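Local coordinates for malonyl CoA-acyl carrier protein transacylase (Bartonella henselae, PDB 3QAT) that transfers the malonyl group from malonyl-CoA to acyl carrier protein, a step that supplies fatty acid biosynthesis, at residues F29-M34 with I77-Q82; A65-M70 with L119-G124; L85-K90 with P230-I235; L161-N166 with H207-Q212. All blocks are in the same frame, centred on the assembly; numbering follows the deposited sequence.

Contact 1: F29-M34 with I77-Q82; sequences FVAARM and IRVMEQ
Val79 places its CG1 anti to the backbone N (chi1 173°), and Phe29 sets its CG beside its own backbone N; the methyl and the ring then meet. CG1 of Val79 sits over the centre of the Phe29 ring, 3.6 Å from the centroid and 4° off the ring normal. This is a CH-pi contact, with the methyl square over one face. The other methyl, Val79 CG2, packs against Phe29 CB at 3.6 Å and also reaches the CB atoms of Ala31 and Ala32. Val79 is buried.

Ala31 faces the second helix with a bare methyl. Its CB touches Gln82 OE1 and lies near Arg78 O, and its CA comes within 5.5 Å of Val79 CA. No direct hydrogen bond crosses here; waters do the polar work. One water takes the N-H of Ala31 and donates to Gln82 OE1, 2.9 Å from each. Another donates to Ala31 O and accepts from Arg78 NH1, lying in the guanidinium plane.

Phe29 is the N-cap residue of helix 30-43. Segments 30-34 and 77-82 run roughly antiparallel, at 148°, their axes 8.2 Å apart at closest approach. Helix 306-316 adds Ala306 against Phe29 and Ile309 against Val79, while Ile77 and Met80 turn to strand 6-11.

Contact 2: A65-M70 with L119-G124; sequences AQPALM and LLRIRG
Gln66 reaches across to Arg123, and Pro67 and Met70 pack on Leu120, in a buried, roughly antiparallel helix pair of the acyl transferase domain. Segments 65-70 and 119-124 meet at 149°, their axes 8.1 Å apart at closest approach. Gln66 OE1 accepts from Arg123 NH1 at 2.9 Å. The donor stands above the amide carbonyl plane, whereas OE1 lies in the guanidinium plane. Arg123 CG is anti to its backbone N (chi1 -166°), on a chain extended to NE that lays CB, CG and CD beside OE1. Gln66 NE2 rests on Gly124 CA at 3.4 Å and bonds to Thr62 OG1. Arg123 NH2 in turn bonds to Gln256 OE1 and Ser98 OG. Ser98 fits the nucleophile position of a GxSxG elbow, so Gln66 is probably a second-shell partner of the active site.

At Pro67 the helix kinks, since the proline nitrogen makes no bond to the preceding turn. Its ring and the Leu120 side chain pass alongside, pointing opposite ways, with Pro67 CD 4.1 Å from Leu120 CB. Pro67 CG also lies near Arg121 NH2, which forms a salt bridge with Glu45; Arg121 NE bonds to Ala63 O. Further on, Met70 CB presses on Leu120 CD1 at 3.4 Å, closer than two carbons normally pack.

Contact 3: L85-K90 with P230-I235; sequences LNVEKK and PIVPLI
Ile231 O and Glu88 OE2 share a water across this contact. The water donates to Ile231 O at 2.7 Å and more weakly to Glu88 OE2 at 3.3 Å. The Glu88 chain is fully extended, with CG anti to the backbone N (chi1 178°), and that CG passes 3.9 Å from the same Ile231 O.

Beside the water the contact is apolar. Ile231 CD1 carries most of it. This methyl touches Val87 CG1 at 3.7 Å, Glu88 CB at 3.6 Å and the backbone N of Glu88. The Val87 and Ile231 side chains cross at about a right angle. Val232 approaches with CG1, which lies 3.7 Å from Glu88 CA.

The first partner is the start of short helix 87-90. Asn86 is its N-cap: Asn86 OD1 accepts from Lys89 N at 3.0 Å, with the donor above the side-chain carbonyl plane. The second partner is the loop leading into strand 234-235. The loop and the strand are tied to the edge of the parallel sheet, for Pro233 and Ile235 make backbone hydrogen bonds with Val94 of the outermost strand 93-96. The side chain of Val232 also touches Val94.

Contact 4: L161-N166 with H207-Q212; sequences LCQIAN and HSALMQ
The probable active site is bordered by this contact, in which His207 CB packs on Ala165 CB at 3.7 Å. His207 NE2 bonds to Ser98 OG, a serine that fits the nucleophile position of a GxSxG elbow. The pair is consistent with the Ser-His dyad of malonyl-CoA:ACP transacylases. His207 ND1 is held by Gln256 O, so both ring nitrogens have partners. The chi1 of His207, -59°, sets its CG 3.9 Å from Ala165 O.

Strand 162-169 of the mixed sheet is the other partner. Ala165 and Asn166 both face Val174, a classic beta bulge. Asn166 ND2 donates to Ala165 O at 2.9 Å, standing above that carbonyl's plane. The same ND2 lies 4.1 Å from His207 CD2, its amide plane turned 56° from the ring.

Further along, Ser208 OG accepts from Leu210 N in an ST turn, and also bonds with Pro205 O. The turn overlaps the start of 3-10 segment 209-211. Leu161 CD2 meets Ala209 CB at 3.6 Å, at the more open end of the contact. Between the two ends, Ala209 N donates to Gln163 OE1 at 2.8 Å, in the amide plane and on a lone pair, with an N-H...O angle of 157°.

How the contacts relate
Contact 2 is the buried one, centred about 10 Å from the centre of the chain; contacts 1, 3 and 4 lie farther out and are partly buried. Contacts 1 and 2 both use helix 62-82, near opposite ends. Helix 87-90 of contact 3 follows helix 62-82 in the chain, and Met80 O probably accepts a hydrogen bond from Leu85 N where contacts 1 and 3 touch. Contacts 1 and 3 join mainly apolar side chains and have no direct hydrogen bond across them. Contacts 2 and 4 each have one, to a glutamine side-chain oxygen. These two lie close to Ser98, which is bonded by both Arg123 and His207.

Contact 1: F29-M34 with I77-Q82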
# COMPACT_ATOMS: atom_id res chain seq x y z
N PHE A 29 -24.47 -2.72 2.98
CA PHE A 29 -24.53 -2.41 1.56
C PHE A 29 -24.26 -3.63 0.70
O PHE A 29 -23.21 -4.30 0.85
CB PHE A 29 -23.49 -1.33 1.18
CG PHE A 29 -23.65 -0.04 1.93
CD1 PHE A 29 -24.56 0.92 1.48
CD2 PHE A 29 -22.88 0.23 3.07
CE1 PHE A 29 -24.71 2.14 2.15
CE2 PHE A 29 -23.03 1.46 3.76
CZ PHE A 29 -23.94 2.40 3.30
N VAL A 30 -25.20 -3.93 -0.20
CA VAL A 30 -24.95 -5.00 -1.17
C VAL A 30 -23.72 -4.70 -2.04
O VAL A 30 -23.02 -5.62 -2.45
CB VAL A 30 -26.24 -5.32 -2.02
CG1 VAL A 30 -26.49 -4.24 -3.10
CG2 VAL A 30 -26.16 -6.73 -2.65
N ALA A 31 -23.43 -3.42 -2.29
CA ALA A 31 -22.29 -3.07 -3.13
C ALA A 31 -21.01 -3.56 -2.45
O ALA A 31 -20.09 -4.01 -3.12
CB ALA A 31 -22.21 -1.55 -3.36
N ALA A 32 -20.97 -3.47 -1.12
CA ALA A 32 -19.77 -3.94 -0.40
C ALA A 32 -19.73 -5.46 -0.35
O ALA A 32 -18.68 -6.08 -0.61
CB ALA A 32 -19.73 -3.35 1.03
N ARG A 33 -20.89 -6.06 -0.06
CA ARG A 33 -21.00 -7.53 0.03
C ARG A 33 -20.53 -8.19 -1.28
O ARG A 33 -19.76 -9.18 -1.25
CB ARG A 33 -22.46 -7.92 0.34
CG ARG A 33 -22.71 -9.40 0.59
CD ARG A 33 -24.23 -9.62 0.95
NE ARG A 33 -24.66 -8.51 1.81
CZ ARG A 33 -25.75 -7.75 1.65
NH1 ARG A 33 -26.65 -7.99 0.68
NH2 ARG A 33 -25.96 -6.75 2.50
N MET A 34 -20.93 -7.62 -2.41
CA MET A 34 -20.57 -8.21 -3.71
C MET A 34 -19.08 -8.14 -4.01
O MET A 34 -18.57 -9.01 -4.68
CB MET A 34 -21.38 -7.56 -4.84
CG MET A 34 -22.83 -7.95 -4.78
SD MET A 34 -23.84 -7.27 -6.12
CE MET A 34 -23.55 -5.52 -5.97
N ILE A 77 -15.11 1.94 -2.23
CA ILE A 77 -15.27 2.63 -3.52
C ILE A 77 -16.65 2.32 -4.13
O ILE A 77 -17.35 3.23 -4.62
CB ILE A 77 -14.14 2.28 -4.53
CG1 ILE A 77 -12.77 2.83 -4.06
CG2 ILE A 77 -14.50 2.78 -5.98
CD1 ILE A 77 -12.63 4.40 -4.06
N ARG A 78 -17.03 1.04 -4.12
CA ARG A 78 -18.29 0.68 -4.77
C ARG A 78 -19.49 1.26 -4.06
O ARG A 78 -20.45 1.68 -4.73
CB ARG A 78 -18.44 -0.83 -4.91
CG ARG A 78 -17.42 -1.42 -5.82
CD ARG A 78 -17.86 -1.34 -7.25
NE ARG A 78 -16.90 -2.02 -8.12
CZ ARG A 78 -16.92 -3.34 -8.37
NH1 ARG A 78 -17.80 -4.15 -7.81
NH2 ARG A 78 -16.02 -3.84 -9.19
N VAL A 79 -19.46 1.28 -2.73
CA VAL A 79 -20.53 1.96 -1.97
C VAL A 79 -20.59 3.45 -2.32
O VAL A 79 -21.67 3.98 -2.60
CB VAL A 79 -20.39 1.74 -0.43
CG1 VAL A 79 -21.41 2.61 0.35
CG2 VAL A 79 -20.57 0.28 -0.08
N MET A 80 -19.44 4.14 -2.33
CA MET A 80 -19.39 5.55 -2.72
C MET A 80 -19.96 5.78 -4.12
O MET A 80 -20.75 6.72 -4.34
CB MET A 80 -17.97 6.11 -2.64
CG MET A 80 -17.41 6.13 -1.22
SD MET A 80 -15.74 6.85 -1.17
CE MET A 80 -16.05 8.61 -1.23
N GLU A 81 -19.57 4.94 -5.07
CA GLU A 81 -20.09 5.04 -6.43
C GLU A 81 -21.61 4.84 -6.49
O GLU A 81 -22.29 5.58 -7.21
CB GLU A 81 -19.35 4.10 -7.38
CG GLU A 81 -17.90 4.53 -7.55
CD GLU A 81 -17.11 3.55 -8.38
OE1 GLU A 81 -17.41 2.33 -8.34
OE2 GLU A 81 -16.17 4.02 -9.06
N GLN A 82 -22.16 3.89 -5.72
CA GLN A 82 -23.62 3.70 -5.74
C GLN A 82 -24.33 4.95 -5.21
O GLN A 82 -25.44 5.31 -5.66
CB GLN A 82 -24.07 2.47 -4.94
CG GLN A 82 -25.58 2.26 -5.03
CD GLN A 82 -26.07 0.85 -4.75
OE1 GLN A 82 -25.28 -0.09 -4.59
NE2 GLN A 82 -27.40 0.69 -4.71
O HOH W 1 -20.12 -3.75 -5.87
O HOH W 2 -25.08 -1.04 -1.90
O HOH W 3 -18.04 -7.25 -7.23

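Contact 2: A65-M70 with L119-G124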
# COMPACT_ATOMS: atom_id res chain seq x y z
N ALA A 65 -3.28 -10.82 3.21
CA ALA A 65 -3.45 -9.41 3.51
C ALA A 65 -3.55 -8.56 2.24
O ALA A 65 -4.27 -7.58 2.21
CB ALA A 65 -2.28 -8.91 4.37
N GLN A 66 -2.82 -8.93 1.18
CA GLN A 66 -2.83 -8.07 -0.02
C GLN A 66 -4.21 -8.08 -0.72
O GLN A 66 -4.80 -7.02 -0.86
CB GLN A 66 -1.70 -8.43 -0.99
CG GLN A 66 -0.31 -8.20 -0.38
CD GLN A 66 0.80 -8.20 -1.43
OE1 GLN A 66 0.61 -7.68 -2.55
NE2 GLN A 66 1.97 -8.75 -1.08
N PRO A 67 -4.74 -9.27 -1.13
CA PRO A 67 -6.07 -9.19 -1.74
C PRO A 67 -7.13 -8.74 -0.72
O PRO A 67 -8.09 -8.05 -1.11
CB PRO A 67 -6.34 -10.63 -2.25
CG PRO A 67 -5.37 -11.52 -1.42
CD PRO A 67 -4.15 -10.63 -1.22
N ALA A 68 -6.95 -9.09 0.57
CA ALA A 68 -7.97 -8.67 1.58
C ALA A 68 -8.07 -7.16 1.76
O ALA A 68 -9.17 -6.61 1.80
CB ALA A 68 -7.69 -9.31 2.94
N LEU A 69 -6.93 -6.49 1.87
CA LEU A 69 -6.95 -5.03 2.03
C LEU A 69 -7.53 -4.36 0.80
O LEU A 69 -8.28 -3.36 0.92
CB LEU A 69 -5.54 -4.49 2.34
CG LEU A 69 -5.18 -4.63 3.84
CD1 LEU A 69 -3.66 -4.48 4.05
CD2 LEU A 69 -5.94 -3.59 4.67
N MET A 70 -7.19 -4.88 -0.39
CA MET A 70 -7.75 -4.32 -1.62
C MET A 70 -9.28 -4.48 -1.61
O MET A 70 -10.00 -3.55 -1.96
CB MET A 70 -7.13 -4.99 -2.85
CG MET A 70 -7.65 -4.50 -4.23
SD MET A 70 -9.19 -5.35 -4.71
CE MET A 70 -8.64 -7.04 -4.85
N LEU A 119 -3.97 -10.71 -9.19
CA LEU A 119 -2.63 -10.10 -9.24
C LEU A 119 -2.06 -10.00 -7.83
O LEU A 119 -0.87 -10.27 -7.64
CB LEU A 119 -2.64 -8.71 -9.89
CG LEU A 119 -2.82 -8.66 -11.41
CD1 LEU A 119 -3.19 -7.22 -11.79
CD2 LEU A 119 -1.53 -9.10 -12.12
N LEU A 120 -2.89 -9.62 -6.85
CA LEU A 120 -2.40 -9.45 -5.47
C LEU A 120 -2.11 -10.77 -4.77
O LEU A 120 -1.17 -10.86 -3.99
CB LEU A 120 -3.35 -8.57 -4.64
CG LEU A 120 -3.31 -7.11 -5.10
CD1 LEU A 120 -4.41 -6.38 -4.36
CD2 LEU A 120 -1.93 -6.49 -4.80
N ARG A 121 -2.86 -11.81 -5.12
CA ARG A 121 -2.54 -13.14 -4.64
C ARG A 121 -1.19 -13.64 -5.23
O ARG A 121 -0.35 -14.16 -4.51
CB ARG A 121 -3.72 -14.09 -4.92
CG ARG A 121 -3.45 -15.58 -4.71
CD ARG A 121 -2.92 -15.93 -3.32
NE ARG A 121 -3.76 -15.47 -2.20
CZ ARG A 121 -4.86 -16.09 -1.76
NH1 ARG A 121 -5.37 -17.15 -2.40
NH2 ARG A 121 -5.47 -15.62 -0.67
N ILE A 122 -0.99 -13.39 -6.53
CA ILE A 122 0.30 -13.74 -7.18
C ILE A 122 1.42 -12.95 -6.50
O ILE A 122 2.51 -13.50 -6.21
CB ILE A 122 0.22 -13.45 -8.70
CG1 ILE A 122 -0.65 -14.52 -9.36
CG2 ILE A 122 1.64 -13.42 -9.32
CD1 ILE A 122 -1.13 -14.11 -10.78
N ARG A 123 1.16 -11.67 -6.22
CA ARG A 123 2.18 -10.81 -5.64
C ARG A 123 2.56 -11.30 -4.23
O ARG A 123 3.75 -11.45 -3.91
CB ARG A 123 1.64 -9.37 -5.58
CG ARG A 123 2.71 -8.31 -5.31
CD ARG A 123 2.10 -6.92 -5.55
NE ARG A 123 3.05 -5.81 -5.30
CZ ARG A 123 3.22 -5.22 -4.11
NH1 ARG A 123 2.59 -5.67 -3.01
NH2 ARG A 123 4.07 -4.19 -3.99
N GLY A 124 1.55 -11.58 -3.41
CA GLY A 124 1.77 -12.05 -2.03
C GLY A 124 2.47 -13.40 -2.03
O GLY A 124 3.43 -13.60 -1.29

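Contact 3: L85-K90 with P230-I235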
# COMPACT_ATOMS: atom_id res chain seq x y z
N LEU A 85 -20.75 8.90 -6.31
CA LEU A 85 -19.39 9.33 -6.62
C LEU A 85 -19.02 9.00 -8.06
O LEU A 85 -19.16 7.85 -8.49
CB LEU A 85 -18.35 8.68 -5.67
CG LEU A 85 -16.87 8.96 -6.00
CD1 LEU A 85 -16.49 10.45 -5.74
CD2 LEU A 85 -15.96 7.97 -5.25
N ASN A 86 -18.57 10.01 -8.79
CA ASN A 86 -17.89 9.83 -10.07
C ASN A 86 -16.43 10.18 -9.82
O ASN A 86 -16.09 11.35 -9.63
CB ASN A 86 -18.51 10.74 -11.14
CG ASN A 86 -17.91 10.52 -12.52
OD1 ASN A 86 -16.69 10.55 -12.71
ND2 ASN A 86 -18.78 10.32 -13.51
N VAL A 87 -15.59 9.16 -9.79
CA VAL A 87 -14.18 9.34 -9.48
C VAL A 87 -13.52 10.33 -10.45
O VAL A 87 -12.80 11.24 -10.02
CB VAL A 87 -13.43 7.97 -9.49
CG1 VAL A 87 -11.92 8.17 -9.44
CG2 VAL A 87 -13.89 7.11 -8.35
N GLU A 88 -13.78 10.17 -11.75
CA GLU A 88 -13.11 10.96 -12.77
C GLU A 88 -13.44 12.44 -12.58
O GLU A 88 -12.60 13.32 -12.80
CB GLU A 88 -13.50 10.47 -14.17
CG GLU A 88 -12.89 11.27 -15.29
CD GLU A 88 -13.26 10.72 -16.67
OE1 GLU A 88 -14.00 9.71 -16.75
OE2 GLU A 88 -12.80 11.30 -17.67
N LYS A 89 -14.66 12.70 -12.13
CA LYS A 89 -15.12 14.07 -11.92
C LYS A 89 -14.66 14.69 -10.61
O LYS A 89 -14.46 15.91 -10.55
CB LYS A 89 -16.65 14.14 -12.04
CG LYS A 89 -17.17 14.01 -13.47
CD LYS A 89 -18.68 14.19 -13.51
CE LYS A 89 -19.19 14.54 -14.91
NZ LYS A 89 -18.92 13.44 -15.88
N LYS A 90 -14.47 13.86 -9.57
CA LYS A 90 -14.30 14.39 -8.20
C LYS A 90 -12.93 14.21 -7.57
O LYS A 90 -12.63 14.84 -6.55
CB LYS A 90 -15.35 13.77 -7.27
CG LYS A 90 -16.78 14.14 -7.62
CD LYS A 90 -17.02 15.63 -7.37
CE LYS A 90 -18.48 15.98 -7.48
NZ LYS A 90 -18.68 17.43 -7.23
N PRO A 230 -5.65 4.49 -16.43
CA PRO A 230 -6.54 4.90 -15.34
C PRO A 230 -7.29 6.20 -15.65
O PRO A 230 -6.76 7.07 -16.37
CB PRO A 230 -5.58 5.11 -14.16
CG PRO A 230 -4.28 5.51 -14.82
CD PRO A 230 -4.23 4.63 -16.08
N ILE A 231 -8.50 6.33 -15.12
CA ILE A 231 -9.36 7.49 -15.44
C ILE A 231 -8.88 8.80 -14.78
O ILE A 231 -9.21 9.91 -15.25
CB ILE A 231 -10.84 7.23 -15.08
CG1 ILE A 231 -10.97 7.04 -13.57
CG2 ILE A 231 -11.40 6.06 -15.92
CD1 ILE A 231 -12.31 7.24 -13.03
N VAL A 232 -8.11 8.66 -13.70
CA VAL A 232 -7.34 9.77 -13.11
C VAL A 232 -5.93 9.23 -12.85
O VAL A 232 -5.79 8.02 -12.70
CB VAL A 232 -7.99 10.38 -11.84
CG1 VAL A 232 -9.44 10.80 -12.12
CG2 VAL A 232 -7.92 9.45 -10.65
N PRO A 233 -4.90 10.10 -12.82
CA PRO A 233 -3.55 9.56 -12.77
C PRO A 233 -3.20 8.91 -11.44
O PRO A 233 -3.69 9.32 -10.38
CB PRO A 233 -2.65 10.80 -12.96
CG PRO A 233 -3.54 11.83 -13.60
CD PRO A 233 -4.90 11.57 -13.04
N LEU A 234 -2.32 7.92 -11.54
CA LEU A 234 -1.72 7.32 -10.36
C LEU A 234 -0.40 8.02 -10.00
O LEU A 234 0.49 8.15 -10.86
CB LEU A 234 -1.43 5.85 -10.69
CG LEU A 234 -0.70 5.08 -9.58
CD1 LEU A 234 -1.67 4.67 -8.46
CD2 LEU A 234 0.07 3.87 -10.15
N ILE A 235 -0.25 8.44 -8.74
CA ILE A 235 1.05 8.97 -8.33
C ILE A 235 1.88 7.77 -7.85
O ILE A 235 1.71 7.31 -6.72
CB ILE A 235 0.93 10.03 -7.21
CG1 ILE A 235 -0.15 11.07 -7.52
CG2 ILE A 235 2.32 10.70 -6.96
CD1 ILE A 235 -0.01 11.77 -8.91
O HOH W 4 -9.75 10.06 -17.92

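Contact 4: L161-N166 with H207-Q212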
# COMPACT_ATOMS: atom_id res chain seq x y z
N LEU A 161 23.42 -6.77 2.40
CA LEU A 161 22.60 -5.76 1.73
C LEU A 161 21.58 -5.16 2.70
O LEU A 161 20.90 -5.91 3.41
CB LEU A 161 21.86 -6.36 0.53
CG LEU A 161 21.01 -5.43 -0.34
CD1 LEU A 161 21.79 -4.23 -0.82
CD2 LEU A 161 20.39 -6.18 -1.53
N CYS A 162 21.52 -3.83 2.73
CA CYS A 162 20.51 -3.11 3.53
C CYS A 162 20.09 -1.88 2.74
O CYS A 162 20.94 -1.10 2.30
CB CYS A 162 21.07 -2.73 4.90
SG CYS A 162 19.91 -1.92 6.04
N GLN A 163 18.78 -1.70 2.56
CA GLN A 163 18.27 -0.65 1.71
C GLN A 163 17.09 0.04 2.38
O GLN A 163 16.48 -0.53 3.29
CB GLN A 163 17.79 -1.25 0.38
CG GLN A 163 18.92 -1.69 -0.51
CD GLN A 163 18.41 -2.43 -1.73
OE1 GLN A 163 17.90 -3.52 -1.62
NE2 GLN A 163 18.57 -1.83 -2.90
N ILE A 164 16.79 1.26 1.97
CA ILE A 164 15.55 1.92 2.42
C ILE A 164 14.35 1.33 1.67
O ILE A 164 14.27 1.44 0.43
CB ILE A 164 15.62 3.45 2.25
CG1 ILE A 164 16.70 4.02 3.18
CG2 ILE A 164 14.24 4.09 2.52
CD1 ILE A 164 16.86 5.54 3.09
N ALA A 165 13.44 0.71 2.42
CA ALA A 165 12.23 0.11 1.85
C ALA A 165 11.07 1.11 1.78
O ALA A 165 10.31 1.12 0.82
CB ALA A 165 11.82 -1.09 2.69
N ASN A 166 10.90 1.92 2.82
CA ASN A 166 9.83 2.94 2.80
C ASN A 166 10.42 4.24 3.32
O ASN A 166 11.14 4.24 4.34
CB ASN A 166 8.72 2.69 3.81
CG ASN A 166 7.84 1.45 3.61
OD1 ASN A 166 6.98 1.25 4.48
ND2 ASN A 166 7.97 0.66 2.52
N HIS A 207 10.71 -4.71 -0.65
CA HIS A 207 11.31 -3.46 -1.18
C HIS A 207 12.81 -3.42 -1.02
O HIS A 207 13.39 -2.38 -0.66
CB HIS A 207 10.62 -2.22 -0.57
CG HIS A 207 9.16 -2.23 -0.87
ND1 HIS A 207 8.69 -2.10 -2.16
CD2 HIS A 207 8.09 -2.49 -0.09
CE1 HIS A 207 7.38 -2.26 -2.16
NE2 HIS A 207 6.99 -2.51 -0.92
N SER A 208 13.42 -4.57 -1.27
CA SER A 208 14.86 -4.68 -1.38
C SER A 208 15.18 -5.48 -2.63
O SER A 208 14.29 -6.10 -3.22
CB SER A 208 15.47 -5.37 -0.16
OG SER A 208 15.25 -6.77 -0.19
N ALA A 209 16.46 -5.49 -3.01
CA ALA A 209 16.87 -6.24 -4.21
C ALA A 209 16.62 -7.74 -4.07
O ALA A 209 16.52 -8.46 -5.08
CB ALA A 209 18.33 -5.96 -4.53
N LEU A 210 16.50 -8.22 -2.83
CA LEU A 210 16.20 -9.63 -2.56
C LEU A 210 14.84 -10.08 -3.10
O LEU A 210 14.59 -11.29 -3.24
CB LEU A 210 16.30 -9.94 -1.07
CG LEU A 210 17.68 -9.80 -0.40
CD1 LEU A 210 17.52 -10.02 1.09
CD2 LEU A 210 18.65 -10.82 -0.95
N MET A 211 13.96 -9.11 -3.38
CA MET A 211 12.63 -9.38 -3.92
C MET A 211 12.64 -9.62 -5.42
O MET A 211 11.58 -9.80 -6.00
CB MET A 211 11.69 -8.20 -3.65
CG MET A 211 10.85 -8.26 -2.39
SD MET A 211 10.11 -9.83 -1.86
CE MET A 211 11.43 -9.99 -0.71
N GLN A 212 13.82 -9.65 -6.04
CA GLN A 212 13.87 -9.83 -7.51
C GLN A 212 13.01 -10.98 -8.08
O GLN A 212 12.37 -10.77 -9.10
CB GLN A 212 15.30 -9.89 -8.04
CG GLN A 212 15.38 -9.78 -9.55
CD GLN A 212 14.99 -8.40 -10.05
OE1 GLN A 212 15.37 -7.38 -9.47
NE2 GLN A 212 14.22 -8.37 -11.14
O HOH W 5 14.79 -0.35 -1.82